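Local structure of UDP-N-acetylglucosamine 3-dehydrogenase (Acidithiobacillus ferrooxidans, 7BVJ) at residues A219-I224 with S232-N237; Y139-R144 with V206-A211; T239-H244 with D258-L263. The protein catalyses the NAD(+)-dependent oxidation of the glucosamine 3-position of UDP-N-acetylglucosamine to a ketone, a step in making the diamino sugar of some lipid A. All blocks are in the same frame, centred on the assembly; numbering follows the deposited sequence.

Contact 1: A219-I224 with S232-N237; sequences ARRMRI and SVDFLN. With F8U ((2R,3R)-2,3-bis(oxidanyl)butane-1,4-disulfonic acid), chain F.
Phe-235 and Met-222 meet on the packed face of this strand pair, ring atom CE1 lying 3.8 Å from Met-222 CB. Met-222 has CG anti to the backbone N (chi1 -178°) and packs against helix 157-173, while Val-233 CG1 sits over the centre of the Phe-235 ring, 3.7 Å above its plane. Helix 124-132 covers Val-233 and Phe-235, and the ring of His-123 meets Phe-235 edge-to-face. The backbones are joined by Met-222 N to Val-233 O and Val-233 N to Met-222 O, both 2.9 Å, and by a more bent bond from Phe-235 N to Arg-220 O. Strands 219-225 and 229-234 form an antiparallel beta hairpin in the large sheet of the Gfo/Idh/MocA C-terminal domain. The opposite face of the hairpin, bearing Arg-221, Arg-223, Ser-232 and Asp-234, is polar. There Ser-232 OG donates a short bond of 2.5 Å to sulfonate oxygen O08 of the bound disulfonic acid, whose C01 lies over one face of the Arg-223 guanidinium, offset toward the rim. Glu-143 forms salt bridges with both Arg-221 and Arg-223. The solvent side is the looser end, at exposed Leu-236 and Asn-237. A water bridges Arg-220 N and Asp-234 OD1, which also accepts from Asn-237 N in an Asx motif. Leu-236 CD1 lies over one face of the Arg-220 guanidinium, toward its rim, 3.2 Å from NE.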
loop_
_atom_site.group_PDB
_atom_site.type_symbol
_atom_site.label_atom_id
_atom_site.label_comp_id
_atom_site.label_asym_id
_atom_site.label_seq_id
_atom_site.Cartn_x
_atom_site.Cartn_y
_atom_site.Cartn_z
ATOM N N ALA A 219 -9.451 11.954 7.144
ATOM C CA ALA A 219 -10.601 11.390 6.441
ATOM C C ALA A 219 -10.093 10.372 5.433
ATOM O O ALA A 219 -9.271 10.708 4.578
ATOM C CB ALA A 219 -11.415 12.479 5.749
ATOM N N ARG A 220 -10.568 9.131 5.544
ATOM C CA ARG A 220 -10.146 8.017 4.692
ATOM C C ARG A 220 -11.417 7.287 4.283
ATOM O O ARG A 220 -11.872 6.389 5.004
ATOM C CB ARG A 220 -9.187 7.083 5.432
ATOM C CG ARG A 220 -7.733 7.422 5.311
ATOM C CD ARG A 220 -6.897 6.353 5.960
ATOM N NE ARG A 220 -5.992 6.908 6.956
ATOM C CZ ARG A 220 -5.154 6.184 7.696
ATOM N NH1 ARG A 220 -5.116 4.858 7.557
ATOM N NH2 ARG A 220 -4.356 6.784 8.579
ATOM N N ARG A 221 -11.981 7.671 3.137
ATOM C CA ARG A 221 -13.272 7.155 2.713
ATOM C C ARG A 221 -13.233 6.768 1.241
ATOM O O ARG A 221 -12.418 7.283 0.465
ATOM C CB ARG A 221 -14.367 8.181 2.998
ATOM C CG ARG A 221 -14.526 8.459 4.503
ATOM C CD ARG A 221 -15.755 9.294 4.826
ATOM N NE ARG A 221 -15.903 10.442 3.937
ATOM C CZ ARG A 221 -15.612 11.697 4.269
ATOM N NH1 ARG A 221 -15.148 11.980 5.482
ATOM N NH2 ARG A 221 -15.785 12.672 3.382
ATOM N N MET A 222 -14.103 5.821 0.876
ATOM C CA MET A 222 -14.273 5.405 -0.517
ATOM C C MET A 222 -15.716 4.996 -0.755
ATOM O O MET A 222 -16.233 4.094 -0.087
ATOM C CB MET A 222 -13.349 4.246 -0.898
ATOM C CG MET A 222 -13.485 3.823 -2.377
ATOM S SD MET A 222 -12.366 2.480 -2.858
ATOM C CE MET A 222 -10.864 3.398 -3.119
ATOM N N ARG A 223 -16.356 5.639 -1.719
ATOM C CA ARG A 223 -17.642 5.202 -2.221
ATOM C C ARG A 223 -17.437 4.482 -3.552
ATOM O O ARG A 223 -16.589 4.868 -4.367
ATOM C CB ARG A 223 -18.591 6.397 -2.349
ATOM C CG ARG A 223 -19.009 6.918 -0.971
ATOM C CD ARG A 223 -19.685 8.288 -1.009
ATOM N NE ARG A 223 -18.818 9.340 -1.549
ATOM C CZ ARG A 223 -17.851 9.961 -0.870
ATOM N NH1 ARG A 223 -17.591 9.660 0.399
ATOM N NH2 ARG A 223 -17.136 10.890 -1.469
ATOM N N ILE A 224 -18.172 3.387 -3.734
ATOM C CA ILE A 224 -17.993 2.476 -4.852
ATOM C C ILE A 224 -19.363 2.181 -5.450
ATOM O O ILE A 224 -20.302 1.840 -4.721
ATOM C CB ILE A 224 -17.297 1.183 -4.402
ATOM C CG1 ILE A 224 -16.052 1.501 -3.553
ATOM C CG2 ILE A 224 -16.972 0.330 -5.589
ATOM C CD1 ILE A 224 -15.280 0.275 -3.120
ATOM N N SER A 232 -20.153 2.127 0.700
ATOM C CA SER A 232 -19.480 3.241 1.353
ATOM C C SER A 232 -18.560 2.666 2.426
ATOM O O SER A 232 -19.015 1.916 3.299
ATOM C CB SER A 232 -20.497 4.223 1.941
ATOM O OG SER A 232 -19.871 5.400 2.425
ATOM N N VAL A 233 -17.272 2.999 2.346
ATOM C CA VAL A 233 -16.246 2.475 3.231
ATOM C C VAL A 233 -15.620 3.651 3.968
ATOM O O VAL A 233 -15.106 4.587 3.335
ATOM C CB VAL A 233 -15.172 1.697 2.458
ATOM C CG1 VAL A 233 -14.091 1.181 3.417
ATOM C CG2 VAL A 233 -15.780 0.555 1.689
ATOM N N ASP A 234 -15.661 3.598 5.300
ATOM C CA ASP A 234 -14.862 4.458 6.169
ATOM C C ASP A 234 -13.690 3.611 6.648
ATOM O O ASP A 234 -13.831 2.796 7.570
ATOM C CB ASP A 234 -15.680 4.973 7.343
ATOM C CG ASP A 234 -14.988 6.103 8.095
ATOM O OD1 ASP A 234 -13.720 6.189 8.141
ATOM O OD2 ASP A 234 -15.748 6.912 8.660
ATOM N N PHE A 235 -12.547 3.788 5.981
ATOM C CA PHE A 235 -11.335 3.060 6.326
ATOM C C PHE A 235 -10.896 3.364 7.753
ATOM O O PHE A 235 -10.493 2.459 8.496
ATOM C CB PHE A 235 -10.220 3.426 5.344
ATOM C CG PHE A 235 -10.366 2.787 3.988
ATOM C CD1 PHE A 235 -10.623 3.559 2.864
ATOM C CD2 PHE A 235 -10.232 1.417 3.837
ATOM C CE1 PHE A 235 -10.760 2.972 1.602
ATOM C CE2 PHE A 235 -10.365 0.812 2.585
ATOM C CZ PHE A 235 -10.627 1.593 1.465
ATOM N N LEU A 236 -10.963 4.636 8.152
ATOM C CA LEU A 236 -10.485 5.037 9.471
ATOM C C LEU A 236 -11.313 4.388 10.569
ATOM O O LEU A 236 -10.773 3.743 11.477
ATOM C CB LEU A 236 -10.527 6.561 9.597
ATOM C CG LEU A 236 -9.259 7.233 10.106
ATOM C CD1 LEU A 236 -8.039 6.662 9.397
ATOM C CD2 LEU A 236 -9.358 8.731 9.890
ATOM N N ASN A 237 -12.632 4.534 10.489
ATOM C CA ASN A 237 -13.525 4.003 11.504
ATOM C C ASN A 237 -13.887 2.546 11.272
ATOM O O ASN A 237 -14.615 1.975 12.087
ATOM C CB ASN A 237 -14.770 4.880 11.583
ATOM C CG ASN A 237 -14.428 6.316 11.957
ATOM O OD1 ASN A 237 -13.368 6.576 12.528
ATOM N ND2 ASN A 237 -15.309 7.251 11.630
HETATM C C01 F8U F . -21.152 11.754 -0.083
HETATM C C02 F8U F . -21.609 12.012 1.359
HETATM C C03 F8U F . -21.704 10.837 2.331
HETATM C C04 F8U F . -21.847 9.446 1.742
HETATM O O06 F8U F . -22.496 8.538 4.348
HETATM O O07 F8U F . -22.996 7.113 2.628
HETATM O O08 F8U F . -20.682 7.603 3.303
HETATM O O09 F8U F . -22.822 11.048 3.112
HETATM O O10 F8U F . -20.689 12.857 1.961
HETATM O O12 F8U F . -23.146 12.080 -2.043
HETATM O O13 F8U F . -22.008 10.119 -2.190
HETATM O O14 F8U F . -23.443 10.413 -0.214
HETATM S S05 F8U F . -21.994 8.136 3.011
HETATM S S11 F8U F . -22.484 11.091 -1.147
HETATM O O HOH W 1 -12.700 8.716 7.668
#

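Contact 2: Y139-R144 with V206-A211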
loop_
_atom_site.group_PDB
_atom_site.type_symbol
_atom_site.label_atom_id
_atom_site.label_comp_id
_atom_site.label_asym_id
_atom_site.label_seq_id
_atom_site.Cartn_x
_atom_site.Cartn_y
_atom_site.Cartn_z
ATOM N N TYR A 139 -17.846 2.909 -10.961
ATOM C CA TYR A 139 -17.309 4.199 -10.532
ATOM C C TYR A 139 -16.736 4.090 -9.122
ATOM O O TYR A 139 -17.342 3.456 -8.257
ATOM C CB TYR A 139 -18.416 5.263 -10.601
ATOM C CG TYR A 139 -18.058 6.657 -10.127
ATOM C CD1 TYR A 139 -17.036 7.383 -10.719
ATOM C CD2 TYR A 139 -18.776 7.257 -9.107
ATOM C CE1 TYR A 139 -16.717 8.658 -10.280
ATOM C CE2 TYR A 139 -18.475 8.514 -8.666
ATOM C CZ TYR A 139 -17.445 9.222 -9.256
ATOM O OH TYR A 139 -17.168 10.499 -8.807
ATOM N N LEU A 140 -15.562 4.696 -8.886
ATOM C CA LEU A 140 -15.005 4.805 -7.534
ATOM C C LEU A 140 -14.685 6.268 -7.220
ATOM O O LEU A 140 -14.111 6.982 -8.047
ATOM C CB LEU A 140 -13.723 3.974 -7.335
ATOM C CG LEU A 140 -13.555 2.554 -7.843
ATOM C CD1 LEU A 140 -13.153 2.591 -9.305
ATOM C CD2 LEU A 140 -12.491 1.831 -7.035
ATOM N N GLU A 141 -15.049 6.696 -6.010
ATOM C CA GLU A 141 -14.853 8.053 -5.522
ATOM C C GLU A 141 -14.166 7.938 -4.168
ATOM O O GLU A 141 -14.724 7.333 -3.252
ATOM C CB GLU A 141 -16.200 8.754 -5.376
ATOM C CG GLU A 141 -16.230 10.188 -5.737
ATOM C CD GLU A 141 -17.653 10.725 -5.788
ATOM O OE1 GLU A 141 -18.425 10.490 -4.830
ATOM O OE2 GLU A 141 -17.995 11.381 -6.791
ATOM N N ALA A 142 -12.974 8.509 -4.017
ATOM C CA ALA A 142 -12.247 8.298 -2.766
ATOM C C ALA A 142 -11.617 9.589 -2.268
ATOM O O ALA A 142 -11.283 10.486 -3.054
ATOM C CB ALA A 142 -11.167 7.191 -2.897
ATOM N N GLU A 143 -11.470 9.666 -0.936
ATOM C CA GLU A 143 -10.794 10.770 -0.255
ATOM C C GLU A 143 -9.794 10.228 0.763
ATOM O O GLU A 143 -10.154 9.418 1.626
ATOM C CB GLU A 143 -11.789 11.701 0.455
ATOM C CG GLU A 143 -12.875 12.258 -0.433
ATOM C CD GLU A 143 -14.046 12.779 0.367
ATOM O OE1 GLU A 143 -14.020 13.974 0.757
ATOM O OE2 GLU A 143 -14.982 11.983 0.612
ATOM N N ARG A 144 -8.544 10.684 0.670
ATOM C CA ARG A 144 -7.508 10.362 1.652
ATOM C C ARG A 144 -6.880 11.680 2.102
ATOM O O ARG A 144 -6.002 12.223 1.427
ATOM C CB ARG A 144 -6.468 9.419 1.070
ATOM C CG ARG A 144 -5.702 8.630 2.100
ATOM C CD ARG A 144 -5.055 7.398 1.461
ATOM N NE ARG A 144 -6.037 6.375 1.091
ATOM C CZ ARG A 144 -6.398 5.356 1.874
ATOM N NH1 ARG A 144 -5.862 5.221 3.087
ATOM N NH2 ARG A 144 -7.293 4.471 1.443
ATOM N N VAL A 206 -14.445 4.676 -14.125
ATOM C CA VAL A 206 -13.902 5.994 -13.807
ATOM C C VAL A 206 -13.578 6.016 -12.320
ATOM O O VAL A 206 -14.392 5.586 -11.499
ATOM C CB VAL A 206 -14.888 7.124 -14.178
ATOM C CG1 VAL A 206 -14.437 8.492 -13.583
ATOM C CG2 VAL A 206 -15.049 7.228 -15.691
ATOM N N ALA A 207 -12.388 6.505 -11.982
ATOM C CA ALA A 207 -11.953 6.697 -10.601
ATOM C C ALA A 207 -11.695 8.175 -10.360
ATOM O O ALA A 207 -10.961 8.805 -11.118
ATOM C CB ALA A 207 -10.679 5.899 -10.290
ATOM N N ASN A 208 -12.263 8.711 -9.284
ATOM C CA ASN A 208 -12.209 10.131 -8.945
ATOM C C ASN A 208 -11.606 10.209 -7.544
ATOM O O ASN A 208 -12.331 10.090 -6.551
ATOM C CB ASN A 208 -13.648 10.755 -9.034
ATOM C CG ASN A 208 -13.741 12.122 -8.390
ATOM O OD1 ASN A 208 -12.729 12.794 -8.164
ATOM N ND2 ASN A 208 -14.963 12.544 -8.089
ATOM N N LEU A 209 -10.284 10.408 -7.473
ATOM C CA LEU A 209 -9.490 10.153 -6.275
ATOM C C LEU A 209 -8.862 11.437 -5.751
ATOM O O LEU A 209 -8.071 12.075 -6.454
ATOM C CB LEU A 209 -8.383 9.138 -6.567
ATOM C CG LEU A 209 -8.856 7.883 -7.299
ATOM C CD1 LEU A 209 -7.691 6.910 -7.436
ATOM C CD2 LEU A 209 -9.988 7.268 -6.493
ATOM N N ALA A 210 -9.165 11.782 -4.504
ATOM C CA ALA A 210 -8.657 12.994 -3.878
ATOM C C ALA A 210 -7.691 12.644 -2.751
ATOM O O ALA A 210 -7.878 11.652 -2.041
ATOM C CB ALA A 210 -9.814 13.854 -3.353
ATOM N N ALA A 211 -6.648 13.453 -2.597
ATOM C CA ALA A 211 -5.718 13.271 -1.495
ATOM C C ALA A 211 -5.228 14.638 -1.032
ATOM O O ALA A 211 -5.068 15.549 -1.841
ATOM C CB ALA A 211 -4.538 12.373 -1.901
HETATM O O HOH W 2 -13.226 11.972 -4.397
#
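Tyr-139 and Asn-208 lie side by side on one face of the strand pair, and their polar ends are joined by a hydrogen bond. Asn-208 ND2 donates to Tyr-139 OH over 3.1 Å, almost straight at 170°, with the hydroxyl in the amide plane. Glu-141 OE2 is modelled 2.4 Å from Tyr-139 OH, too short for the length to be trusted. CG of Tyr-139, anti to the backbone N (chi1 177°), starts the ring out beside Val-206. Its CE1 packs 4.0 Å from Val-206 CG1, and an alanine here would probably leave Asn-208 ND2 without its hydroxyl acceptor and open a gap beside Val-206. The backbone bonds alternate as in any parallel pair: Leu-140, Ala-142 and Arg-144 donate to Val-206, Asn-208 and Ala-210, while Asn-208 and Ala-210 donate back to Leu-140 and Ala-142. Strands 139-147 and 206-215 are thus parallel neighbours inside the otherwise antiparallel sheet of the C-terminal domain. One water donates to both Ala-142 O and Asn-208 O, 2.8 Å from the former. The other face carries apolar contacts, Ala-142 CB meeting Leu-209 CD2 at 3.8 Å against helix 157-173. Arg-144 leads away from the partner strand on this face to form a salt bridge with Asp-165 of that helix.

Contact 3: T239-H244 with D258-L263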
loop_
_atom_site.group_PDB
_atom_site.type_symbol
_atom_site.label_atom_id
_atom_site.label_comp_id
_atom_site.label_asym_id
_atom_site.label_seq_id
_atom_site.Cartn_x
_atom_site.Cartn_y
_atom_site.Cartn_z
ATOM N N THR A 239 -15.764 0.945 8.951
ATOM C CA THR A 239 -17.174 0.660 8.696
ATOM C C THR A 239 -17.455 0.501 7.210
ATOM O O THR A 239 -16.824 1.145 6.368
ATOM C CB THR A 239 -18.100 1.757 9.251
ATOM O OG1 THR A 239 -17.844 2.995 8.581
ATOM C CG2 THR A 239 -17.895 1.935 10.757
ATOM N N LEU A 240 -18.443 -0.345 6.894
ATOM C CA LEU A 240 -18.831 -0.613 5.514
ATOM C C LEU A 240 -20.350 -0.681 5.400
ATOM O O LEU A 240 -21.008 -1.363 6.192
ATOM C CB LEU A 240 -18.192 -1.914 5.007
ATOM C CG LEU A 240 -18.815 -2.620 3.799
ATOM C CD1 LEU A 240 -18.684 -1.783 2.544
ATOM C CD2 LEU A 240 -18.154 -3.952 3.599
ATOM N N HIS A 241 -20.903 0.027 4.417
ATOM C CA HIS A 241 -22.340 0.039 4.164
ATOM C C HIS A 241 -22.599 -0.267 2.701
ATOM O O HIS A 241 -21.958 0.316 1.827
ATOM C CB HIS A 241 -22.960 1.387 4.524
ATOM C CG HIS A 241 -23.109 1.593 5.992
ATOM N ND1 HIS A 241 -24.272 1.295 6.668
ATOM C CD2 HIS A 241 -22.227 2.020 6.925
ATOM C CE1 HIS A 241 -24.108 1.559 7.954
ATOM N NE2 HIS A 241 -22.874 1.991 8.138
ATOM N N ILE A 242 -23.545 -1.164 2.441
ATOM C CA ILE A 242 -23.877 -1.596 1.088
ATOM C C ILE A 242 -25.359 -1.356 0.868
ATOM O O ILE A 242 -26.195 -1.876 1.614
ATOM C CB ILE A 242 -23.524 -3.071 0.857
ATOM C CG1 ILE A 242 -22.043 -3.298 1.139
ATOM C CG2 ILE A 242 -23.876 -3.503 -0.556
ATOM C CD1 ILE A 242 -21.633 -4.761 1.078
ATOM N N TYR A 243 -25.686 -0.571 -0.148
ATOM C CA TYR A 243 -27.067 -0.274 -0.489
ATOM C C TYR A 243 -27.431 -1.063 -1.737
ATOM O O TYR A 243 -26.665 -1.075 -2.710
ATOM C CB TYR A 243 -27.293 1.225 -0.732
ATOM C CG TYR A 243 -26.993 2.163 0.433
ATOM C CD1 TYR A 243 -26.293 1.727 1.559
ATOM C CD2 TYR A 243 -27.398 3.497 0.396
ATOM C CE1 TYR A 243 -26.004 2.584 2.613
ATOM C CE2 TYR A 243 -27.119 4.366 1.455
ATOM C CZ TYR A 243 -26.422 3.899 2.562
ATOM O OH TYR A 243 -26.133 4.731 3.625
ATOM N N HIS A 244 -28.598 -1.693 -1.700
ATOM C CA HIS A 244 -29.154 -2.330 -2.919
ATOM C C HIS A 244 -30.626 -1.934 -3.019
ATOM O O HIS A 244 -31.217 -1.645 -1.999
ATOM C CB HIS A 244 -28.917 -3.839 -2.977
ATOM C CG HIS A 244 -28.889 -4.487 -1.645
ATOM N ND1 HIS A 244 -27.756 -5.087 -1.151
ATOM C CD2 HIS A 244 -29.845 -4.621 -0.707
ATOM C CE1 HIS A 244 -28.004 -5.542 0.053
ATOM N NE2 HIS A 244 -29.286 -5.280 0.341
ATOM N N ASP A 258 -30.162 -0.445 3.105
ATOM C CA ASP A 258 -28.811 -0.192 3.577
ATOM C C ASP A 258 -28.433 -1.311 4.534
ATOM O O ASP A 258 -29.068 -1.478 5.578
ATOM C CB ASP A 258 -28.733 1.176 4.253
ATOM C CG ASP A 258 -27.568 1.303 5.203
ATOM O OD1 ASP A 258 -27.731 1.977 6.240
ATOM O OD2 ASP A 258 -26.485 0.750 4.917
ATOM N N GLU A 259 -27.426 -2.092 4.161
ATOM C CA GLU A 259 -26.897 -3.158 4.998
ATOM C C GLU A 259 -25.578 -2.683 5.594
ATOM O O GLU A 259 -24.611 -2.430 4.866
ATOM C CB GLU A 259 -26.702 -4.438 4.197
ATOM C CG GLU A 259 -25.735 -5.389 4.872
ATOM C CD GLU A 259 -25.376 -6.560 4.002
ATOM O OE1 GLU A 259 -25.276 -7.675 4.558
ATOM O OE2 GLU A 259 -25.208 -6.368 2.771
ATOM N N ALA A 260 -25.599 -2.528 6.907
ATOM C CA ALA A 260 -24.421 -2.150 7.705
ATOM C C ALA A 260 -23.599 -3.419 7.895
ATOM O O ALA A 260 -24.078 -4.320 8.529
ATOM C CB ALA A 260 -24.870 -1.533 9.004
ATOM N N VAL A 261 -22.423 -3.475 7.297
ATOM C CA VAL A 261 -21.594 -4.713 7.313
ATOM C C VAL A 261 -20.770 -4.798 8.586
ATOM O O VAL A 261 -20.032 -3.902 8.924
ATOM C CB VAL A 261 -20.734 -4.912 6.057
ATOM C CG1 VAL A 261 -19.889 -6.153 6.151
ATOM C CG2 VAL A 261 -21.582 -4.995 4.836
ATOM N N ASP A 262 -20.900 -5.930 9.266
ATOM C CA ASP A 262 -20.167 -6.134 10.529
ATOM C C ASP A 262 -18.708 -6.498 10.232
ATOM O O ASP A 262 -18.371 -7.623 9.938
ATOM C CB ASP A 262 -20.919 -7.038 11.496
ATOM C CG ASP A 262 -22.044 -6.374 12.260
ATOM O OD1 ASP A 262 -21.992 -5.158 12.466
ATOM O OD2 ASP A 262 -22.958 -7.096 12.641
ATOM N N LEU A 263 -17.867 -5.503 10.341
ATOM C CA LEU A 263 -16.407 -5.686 10.082
ATOM C C LEU A 263 -15.616 -5.898 11.373
ATOM O O LEU A 263 -15.764 -5.143 12.293
ATOM C CB LEU A 263 -15.774 -4.498 9.345
ATOM C CG LEU A 263 -16.226 -4.147 7.933
ATOM C CD1 LEU A 263 -15.501 -2.913 7.442
ATOM C CD2 LEU A 263 -16.033 -5.289 6.979
HETATM O O HOH W 3 -19.661 -1.293 9.322
#
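His-241 has CG anti to its carbonyl carbon (chi1 -75°) and Asp-258 has CG anti to its backbone N (chi1 158°), which sets His-241 CG and Asp-258 CG 4.5 Å apart on the same side of the hairpin. His-241 ND1 donates to the syn lone pair of Asp-258 OD2 over 2.9 Å; the oxygen lies near the ring plane, although ring and carboxylate are turned 42° apart. Asp-258 also places its CB over one face of the Tyr-243 ring in a CH-pi contact, 3.9 Å from the centroid. The carboxylate is thus flanked by two aromatic side chains, and Ala-260 CB packs 3.4 Å from His-241 CE1. These residues share one face of the beta hairpin made by strands 239-245 and 256-261, at the margin of the C-terminal domain's large sheet. Its backbone ladder includes two bonds between Ile-242 and Glu-259, the one from Glu-259 N to Ile-242 O nearly straight. On the opposite face Val-261 CB is 3.7 Å from Leu-240 CD2 and Val-261 CG2 3.8 Å from Ile-242 CD1. Tyr-128 of helix 124-132 packs against all three, and Leu-263 CD1 extends the apolar patch to Leu-240 CB. Val-261 N bonds directly to Leu-240 O; on the return side a water links Leu-240 N to Val-261 O.

Overall arrangement
From the N terminus the chain first builds the NAD-binding Rossmann domain, then enters the eight-stranded mixed sheet at strand 139-147. Contact 2 closes the longest loop, 61 residues that include helix 157-173 and strand 194-201, when strand 206-215 comes to lie beside strand 139-147. Contact 1 then closes a short hairpin, and contact 3 another; the three follow in series, none enclosing or crossing another. Across the sheet contact 1 lies in the middle: neighbouring strands 139-147 and 219-225 join it to contact 2, and on its other side Ser-232 N probably bonds to His-241 O of contact 3. Contacts 2 and 3 do not touch, their centres about 19 Å apart.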